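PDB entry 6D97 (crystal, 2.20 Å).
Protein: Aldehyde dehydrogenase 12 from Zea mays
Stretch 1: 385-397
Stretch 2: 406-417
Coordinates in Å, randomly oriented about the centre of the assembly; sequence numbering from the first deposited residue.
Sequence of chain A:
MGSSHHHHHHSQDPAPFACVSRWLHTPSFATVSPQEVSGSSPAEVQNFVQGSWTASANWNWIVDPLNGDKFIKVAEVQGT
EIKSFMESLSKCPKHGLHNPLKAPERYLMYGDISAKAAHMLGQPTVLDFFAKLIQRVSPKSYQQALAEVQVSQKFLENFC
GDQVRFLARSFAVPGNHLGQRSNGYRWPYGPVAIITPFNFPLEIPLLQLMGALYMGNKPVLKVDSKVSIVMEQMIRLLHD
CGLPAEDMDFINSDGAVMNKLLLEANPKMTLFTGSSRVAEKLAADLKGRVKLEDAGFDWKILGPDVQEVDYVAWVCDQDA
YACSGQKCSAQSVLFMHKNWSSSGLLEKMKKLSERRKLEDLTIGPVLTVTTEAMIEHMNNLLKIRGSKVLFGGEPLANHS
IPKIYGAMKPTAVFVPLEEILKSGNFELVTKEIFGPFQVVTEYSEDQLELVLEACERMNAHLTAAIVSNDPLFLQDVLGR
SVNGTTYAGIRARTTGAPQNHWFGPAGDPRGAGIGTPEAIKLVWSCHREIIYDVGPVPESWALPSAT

Stretch 1 385-397: RGSKVLFGGEPLA
Stretch 2 406-417: GAMKPTAVFVPL

Residues 385-397 and 406-417 of maize aldehyde dehydrogenase 12 lie side by side as an antiparallel ladder, fastened mainly by backbone hydrogen bonds. Strands 388-391 and 411-414 approach to 4.5 Å between axes, their N-to-C directions 141° apart. Lys-388 and Phe-414 form a hydrogen-bonded pair, CA atoms 5.3 Å apart: Phe-414 N to Lys-388 O is 2.8 Å, and Lys-388 N to Phe-414 O is 3.1 Å. Val-389 and Val-413 follow as a non-hydrogen-bonded pair, CA to CA 4.4 Å. The register then slips by one residue in a beta bulge. Leu-390, at phi/psi -83/-43 rather than extended values, turns its CB toward the partner strand, and its N donates to Ala-412 O at 2.9 Å. The other half of the bulge is Ala-412 N to Phe-391 O, 3.2 Å and 167°, so Ala-412 bonds to two successive residues.

Past the bulge, Gly-392 (73/-143) and Gly-393 (87/8) turn the chain. Gly-393 N donates to Thr-411 OG1 at 2.9 Å, while Thr-411 OG1 (chi1 m) donates to Lys-409 O, also at 2.9 Å, so the hydroxyl links both stretches. Gly-392 CA lies 3.2 Å from Pro-410 O in a CA-H...O contact; an ideal CB on Gly-392 would sit 1.9 Å from that Pro-410 O. The backbones meet again at a single bridge between Pro-395 and Met-408, CA to CA 4.2 Å, flanked by Leu-396 N to Ala-407 O at 2.9 Å and 166° and by Lys-409 N to Glu-394 O at 3.0 Å and 164°. The side chains of that last pair add the one charged contact: OE1 of Glu-394 stands 3.4 Å from NZ of Lys-409, a salt bridge whose hydrogen bond is weak. Lys-409 reaches it with a nearly straight chain (chi1 m, then t, t, t), Glu-394 with chi1 m, chi2 t and chi3 -11°.

Packing fills in around this frame. Phe-391 (chi1 45°, chi2 86°) lies on the same sheet face as Ala-412, whose CB sits over the ring face, 3.9 Å from the Phe-391 ring centroid, a CH-pi contact; Pro-410 O approaches the ring edge, 3.7 Å from Phe-391 CD1. On this same face Lys-388 (p, t, t, t) lays CG 4.0 Å from Phe-414 CB, but its NZ is 5.9 Å from the Phe-414 ring centroid, at most a weak attraction. Leu-390 (m, t) sets CG 3.9 Å from Phe-414 CB. On the opposite face the two valines, both chi1 t, touch lightly, Val-389 CG2 to Val-413 CG2 4.4 Å.

At one end, Gly-386 (87/-1) brings its O within 3.6 Å of Phe-414 CD2, at the ring edge; a CB there would clash with Pro-416 CG. At the other, Leu-396 (m, t) places CD1 4.0 Å from Ala-407 CB and CD2 3.9 Å from Lys-409 CG, closing the contact with apolar carbon.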

ATOM      1  N   ARG A 385     -11.931  21.893  46.303  1.00 53.43           N
ATOM      2  CA  ARG A 385     -12.240  23.315  46.387  1.00 57.71           C
ATOM      3  C   ARG A 385     -12.654  23.867  45.030  1.00 55.40           C
ATOM      4  O   ARG A 385     -11.972  23.656  44.022  1.00 53.17           O
ATOM      5  CB  ARG A 385     -11.030  24.086  46.917  1.00 58.19           C
ATOM      6  N   GLY A 386     -13.771  24.589  45.010  1.00 48.33           N
ATOM      7  CA  GLY A 386     -14.270  25.189  43.792  1.00 46.13           C
ATOM      8  C   GLY A 386     -15.162  24.302  42.952  1.00 53.48           C
ATOM      9  O   GLY A 386     -15.654  24.757  41.912  1.00 57.40           O
ATOM     10  N   SER A 387     -15.399  23.061  43.371  1.00 52.02           N
ATOM     11  CA  SER A 387     -16.198  22.138  42.581  1.00 49.17           C
ATOM     12  C   SER A 387     -17.684  22.334  42.851  1.00 52.32           C
ATOM     13  O   SER A 387     -18.090  22.758  43.936  1.00 57.89           O
ATOM     14  CB  SER A 387     -15.808  20.692  42.887  1.00 43.28           C
ATOM     15  OG  SER A 387     -16.060  20.372  44.245  1.00 46.21           O
ATOM     16  N   LYS A 388     -18.499  22.007  41.849  1.00 49.15           N
ATOM     17  CA  LYS A 388     -19.941  22.162  41.969  1.00 48.33           C
ATOM     18  C   LYS A 388     -20.635  21.267  40.953  1.00 46.44           C
ATOM     19  O   LYS A 388     -20.129  21.066  39.846  1.00 44.48           O
ATOM     20  CB  LYS A 388     -20.366  23.623  41.771  1.00 46.73           C
ATOM     21  CG  LYS A 388     -19.836  24.264  40.500  1.00 52.69           C
ATOM     22  CD  LYS A 388     -20.346  25.688  40.336  1.00 62.45           C
ATOM     23  CE  LYS A 388     -19.831  26.320  39.048  1.00 67.99           C
ATOM     24  NZ  LYS A 388     -20.317  27.720  38.876  1.00 67.86           N
ATOM     25  N   VAL A 389     -21.788  20.728  41.345  1.00 45.97           N
ATOM     26  CA  VAL A 389     -22.627  19.973  40.422  1.00 43.43           C
ATOM     27  C   VAL A 389     -23.262  20.944  39.436  1.00 41.90           C
ATOM     28  O   VAL A 389     -23.947  21.895  39.831  1.00 44.95           O
ATOM     29  CB  VAL A 389     -23.701  19.179  41.177  1.00 41.73           C
ATOM     30  CG1 VAL A 389     -24.573  18.390  40.197  1.00 45.02           C
ATOM     31  CG2 VAL A 389     -23.059  18.261  42.198  1.00 35.48           C
ATOM     32  N   LEU A 390     -23.033  20.713  38.143  1.00 41.40           N
ATOM     33  CA  LEU A 390     -23.638  21.563  37.124  1.00 41.19           C
ATOM     34  C   LEU A 390     -25.070  21.137  36.821  1.00 41.55           C
ATOM     35  O   LEU A 390     -25.956  21.988  36.683  1.00 43.33           O
ATOM     36  CB  LEU A 390     -22.785  21.549  35.855  1.00 36.26           C
ATOM     37  CG  LEU A 390     -21.384  22.156  35.977  1.00 43.90           C
ATOM     38  CD1 LEU A 390     -20.590  21.889  34.709  1.00 46.81           C
ATOM     39  CD2 LEU A 390     -21.444  23.651  36.275  1.00 32.90           C
ATOM     40  N   PHE A 391     -25.316  19.834  36.713  1.00 40.68           N
ATOM     41  CA  PHE A 391     -26.679  19.325  36.626  1.00 37.14           C
ATOM     42  C   PHE A 391     -26.684  17.854  37.018  1.00 40.40           C
ATOM     43  O   PHE A 391     -25.638  17.214  37.131  1.00 40.87           O
ATOM     44  CB  PHE A 391     -27.289  19.538  35.233  1.00 33.02           C
ATOM     45  CG  PHE A 391     -26.379  19.176  34.091  1.00 38.62           C
ATOM     46  CD1 PHE A 391     -26.315  17.874  33.620  1.00 36.52           C
ATOM     47  CD2 PHE A 391     -25.617  20.149  33.464  1.00 33.96           C
ATOM     48  CE1 PHE A 391     -25.493  17.545  32.557  1.00 28.95           C
ATOM     49  CE2 PHE A 391     -24.788  19.828  32.405  1.00 32.59           C
ATOM     50  CZ  PHE A 391     -24.729  18.522  31.948  1.00 28.79           C
ATOM     51  N   GLY A 392     -27.889  17.333  37.239  1.00 42.60           N
ATOM     52  CA  GLY A 392     -28.019  15.952  37.670  1.00 39.15           C
ATOM     53  C   GLY A 392     -27.585  15.782  39.114  1.00 39.77           C
ATOM     54  O   GLY A 392     -27.813  16.649  39.966  1.00 37.04           O
ATOM     55  N   GLY A 393     -26.946  14.653  39.397  1.00 46.78           N
ATOM     56  CA  GLY A 393     -26.491  14.355  40.737  1.00 35.96           C
ATOM     57  C   GLY A 393     -27.506  13.673  41.624  1.00 42.11           C
ATOM     58  O   GLY A 393     -27.250  13.522  42.825  1.00 42.26           O
ATOM     59  N   GLU A 394     -28.644  13.258  41.079  1.00 40.50           N
ATOM     60  CA  GLU A 394     -29.701  12.612  41.835  1.00 49.37           C
ATOM     61  C   GLU A 394     -30.120  11.328  41.138  1.00 55.76           C
ATOM     62  O   GLU A 394     -29.971  11.202  39.918  1.00 48.16           O
ATOM     63  CB  GLU A 394     -30.916  13.540  41.987  1.00 45.03           C
ATOM     64  CG  GLU A 394     -30.637  14.773  42.834  1.00 56.61           C
ATOM     65  CD  GLU A 394     -31.721  15.826  42.717  1.00 70.06           C
ATOM     66  OE1 GLU A 394     -32.588  15.688  41.828  1.00 78.32           O
ATOM     67  OE2 GLU A 394     -31.701  16.792  43.513  1.00 74.65           O
ATOM     68  N   PRO A 395     -30.628  10.352  41.885  1.00 53.56           N
ATOM     69  CA  PRO A 395     -31.072   9.104  41.258  1.00 46.97           C
ATOM     70  C   PRO A 395     -32.327   9.313  40.426  1.00 48.15           C
ATOM     71  O   PRO A 395     -33.067  10.288  40.588  1.00 51.38           O
ATOM     72  CB  PRO A 395     -31.349   8.177  42.449  1.00 43.37           C
ATOM     73  CG  PRO A 395     -30.627   8.800  43.607  1.00 49.48           C
ATOM     74  CD  PRO A 395     -30.650  10.272  43.355  1.00 51.64           C
ATOM     75  N   LEU A 396     -32.547   8.377  39.509  1.00 45.77           N
ATOM     76  CA  LEU A 396     -33.814   8.302  38.804  1.00 42.79           C
ATOM     77  C   LEU A 396     -34.915   7.884  39.770  1.00 47.57           C
ATOM     78  O   LEU A 396     -34.666   7.236  40.790  1.00 43.53           O
ATOM     79  CB  LEU A 396     -33.726   7.309  37.642  1.00 32.18           C
ATOM     80  CG  LEU A 396     -32.767   7.640  36.496  1.00 36.74           C
ATOM     81  CD1 LEU A 396     -32.641   6.449  35.560  1.00 35.88           C
ATOM     82  CD2 LEU A 396     -33.217   8.875  35.728  1.00 35.19           C
ATOM     83  N   ALA A 397     -36.143   8.273  39.448  1.00 50.88           N
ATOM     84  CA  ALA A 397     -37.297   7.959  40.273  1.00 48.78           C
ATOM     85  C   ALA A 397     -38.301   7.131  39.484  1.00 52.21           C
ATOM     86  O   ALA A 397     -38.251   7.055  38.253  1.00 56.70           O
ATOM     87  CB  ALA A 397     -37.973   9.232  40.799  1.00 43.92           C
ATOM     88  N   GLY A 406     -27.138   0.595  38.488  1.00 29.31           N
ATOM     89  CA  GLY A 406     -27.338   1.989  38.803  1.00 36.69           C
ATOM     90  C   GLY A 406     -28.489   2.598  38.030  1.00 40.46           C
ATOM     91  O   GLY A 406     -28.896   2.111  36.976  1.00 32.14           O
ATOM     92  N   ALA A 407     -29.021   3.691  38.578  1.00 43.72           N
ATOM     93  CA  ALA A 407     -30.140   4.410  37.961  1.00 41.97           C
ATOM     94  C   ALA A 407     -29.986   5.882  38.343  1.00 45.67           C
ATOM     95  O   ALA A 407     -30.540   6.342  39.344  1.00 40.22           O
ATOM     96  CB  ALA A 407     -31.484   3.849  38.403  1.00 31.18           C
ATOM     97  N   MET A 408     -29.233   6.609  37.525  1.00 44.02           N
ATOM     98  CA  MET A 408     -28.836   7.978  37.819  1.00 44.18           C
ATOM     99  C   MET A 408     -29.298   8.920  36.719  1.00 38.77           C
ATOM    100  O   MET A 408     -29.313   8.560  35.538  1.00 36.35           O
ATOM    101  CB  MET A 408     -27.315   8.083  37.974  1.00 37.26           C
ATOM    102  CG  MET A 408     -26.786   7.637  39.323  1.00 41.58           C
ATOM    103  SD  MET A 408     -27.181   8.809  40.634  1.00 48.81           S
ATOM    104  CE  MET A 408     -26.370  10.286  40.024  1.00 45.86           C
ATOM    105  N   LYS A 409     -29.668  10.131  37.117  1.00 33.54           N
ATOM    106  CA  LYS A 409     -29.861  11.194  36.149  1.00 33.46           C
ATOM    107  C   LYS A 409     -28.509  11.586  35.555  1.00 33.14           C
ATOM    108  O   LYS A 409     -27.474  11.440  36.213  1.00 35.21           O
ATOM    109  CB  LYS A 409     -30.513  12.409  36.806  1.00 38.46           C
ATOM    110  CG  LYS A 409     -31.917  12.175  37.343  1.00 41.37           C
ATOM    111  CD  LYS A 409     -32.454  13.426  38.026  1.00 49.58           C
ATOM    112  CE  LYS A 409     -33.890  13.239  38.487  1.00 58.17           C
ATOM    113  NZ  LYS A 409     -34.393  14.431  39.225  1.00 63.07           N
ATOM    114  N   PRO A 410     -28.489  12.075  34.314  1.00 34.38           N
ATOM    115  CA  PRO A 410     -27.221  12.511  33.712  1.00 28.16           C
ATOM    116  C   PRO A 410     -26.556  13.568  34.577  1.00 36.26           C
ATOM    117  O   PRO A 410     -27.167  14.576  34.937  1.00 39.10           O
ATOM    118  CB  PRO A 410     -27.647  13.079  32.353  1.00 31.09           C
ATOM    119  CG  PRO A 410     -28.937  12.409  32.056  1.00 35.95           C
ATOM    120  CD  PRO A 410     -29.619  12.217  33.383  1.00 28.91           C
ATOM    121  N   THR A 411     -25.295  13.325  34.915  1.00 34.47           N
ATOM    122  CA  THR A 411     -24.583  14.132  35.891  1.00 32.99           C
ATOM    123  C   THR A 411     -23.311  14.713  35.293  1.00 30.89           C
ATOM    124  O   THR A 411     -22.556  14.019  34.602  1.00 36.98           O
ATOM    125  CB  THR A 411     -24.242  13.307  37.134  1.00 31.39           C
ATOM    126  OG1 THR A 411     -25.452  12.815  37.725  1.00 33.44           O
ATOM    127  CG2 THR A 411     -23.484  14.156  38.150  1.00 32.14           C
ATOM    128  N   ALA A 412     -23.083  15.996  35.569  1.00 30.31           N
ATOM    129  CA  ALA A 412     -21.847  16.683  35.225  1.00 33.95           C
ATOM    130  C   ALA A 412     -21.391  17.483  36.434  1.00 34.73           C
ATOM    131  O   ALA A 412     -22.183  18.222  37.027  1.00 33.65           O
ATOM    132  CB  ALA A 412     -22.035  17.607  34.021  1.00 29.19           C
ATOM    133  N   VAL A 413     -20.119  17.341  36.795  1.00 32.91           N
ATOM    134  CA  VAL A 413     -19.547  18.017  37.954  1.00 32.17           C
ATOM    135  C   VAL A 413     -18.404  18.895  37.476  1.00 37.80           C
ATOM    136  O   VAL A 413     -17.479  18.414  36.810  1.00 38.73           O
ATOM    137  CB  VAL A 413     -19.058  17.019  39.016  1.00 32.09           C
ATOM    138  CG1 VAL A 413     -18.345  17.759  40.134  1.00 31.68           C
ATOM    139  CG2 VAL A 413     -20.224  16.209  39.562  1.00 38.32           C
ATOM    140  N   PHE A 414     -18.465  20.179  37.808  1.00 31.85           N
ATOM    141  CA  PHE A 414     -17.354  21.071  37.523  1.00 32.97           C
ATOM    142  C   PHE A 414     -16.264  20.901  38.571  1.00 36.24           C
ATOM    143  O   PHE A 414     -16.545  20.817  39.769  1.00 35.41           O
ATOM    144  CB  PHE A 414     -17.822  22.525  37.489  1.00 40.52           C
ATOM    145  CG  PHE A 414     -16.709  23.520  37.296  1.00 47.99           C
ATOM    146  CD1 PHE A 414     -16.193  23.766  36.031  1.00 51.74           C
ATOM    147  CD2 PHE A 414     -16.186  24.217  38.374  1.00 43.08           C
ATOM    148  CE1 PHE A 414     -15.174  24.682  35.844  1.00 43.69           C
ATOM    149  CE2 PHE A 414     -15.167  25.133  38.196  1.00 44.76           C
ATOM    150  CZ  PHE A 414     -14.659  25.365  36.929  1.00 41.86           C
ATOM    151  N   VAL A 415     -15.018  20.834  38.112  1.00 36.17           N
ATOM    152  CA  VAL A 415     -13.853  20.858  38.994  1.00 37.63           C
ATOM    153  C   VAL A 415     -12.844  21.834  38.400  1.00 41.33           C
ATOM    154  O   VAL A 415     -12.480  21.697  37.223  1.00 47.57           O
ATOM    155  CB  VAL A 415     -13.240  19.458  39.172  1.00 41.03           C
ATOM    156  CG1 VAL A 415     -12.066  19.522  40.132  1.00 33.60           C
ATOM    157  CG2 VAL A 415     -14.285  18.462  39.668  1.00 50.36           C
ATOM    158  N   PRO A 416     -12.385  22.835  39.153  1.00 43.92           N
ATOM    159  CA  PRO A 416     -11.420  23.793  38.597  1.00 47.18           C
ATOM    160  C   PRO A 416     -10.166  23.091  38.097  1.00 45.68           C
ATOM    161  O   PRO A 416      -9.679  22.138  38.710  1.00 49.73           O
ATOM    162  CB  PRO A 416     -11.120  24.721  39.781  1.00 47.35           C
ATOM    163  CG  PRO A 416     -12.311  24.595  40.671  1.00 44.86           C
ATOM    164  CD  PRO A 416     -12.767  23.170  40.534  1.00 44.81           C
ATOM    165  N   LEU A 417      -9.652  23.568  36.959  1.00 41.17           N
ATOM    166  CA  LEU A 417      -8.540  22.888  36.297  1.00 45.76           C
ATOM    167  C   LEU A 417      -7.321  22.787  37.203  1.00 44.76           C
ATOM    168  O   LEU A 417      -6.651  21.748  37.241  1.00 44.54           O
ATOM    169  CB  LEU A 417      -8.182  23.613  34.999  1.00 45.85           C
ATOM    170  CG  LEU A 417      -6.938  23.120  34.259  1.00 41.23           C
ATOM    171  CD1 LEU A 417      -7.108  21.676  33.849  1.00 34.29           C
ATOM    172  CD2 LEU A 417      -6.661  23.993  33.047  1.00 40.53           C
TER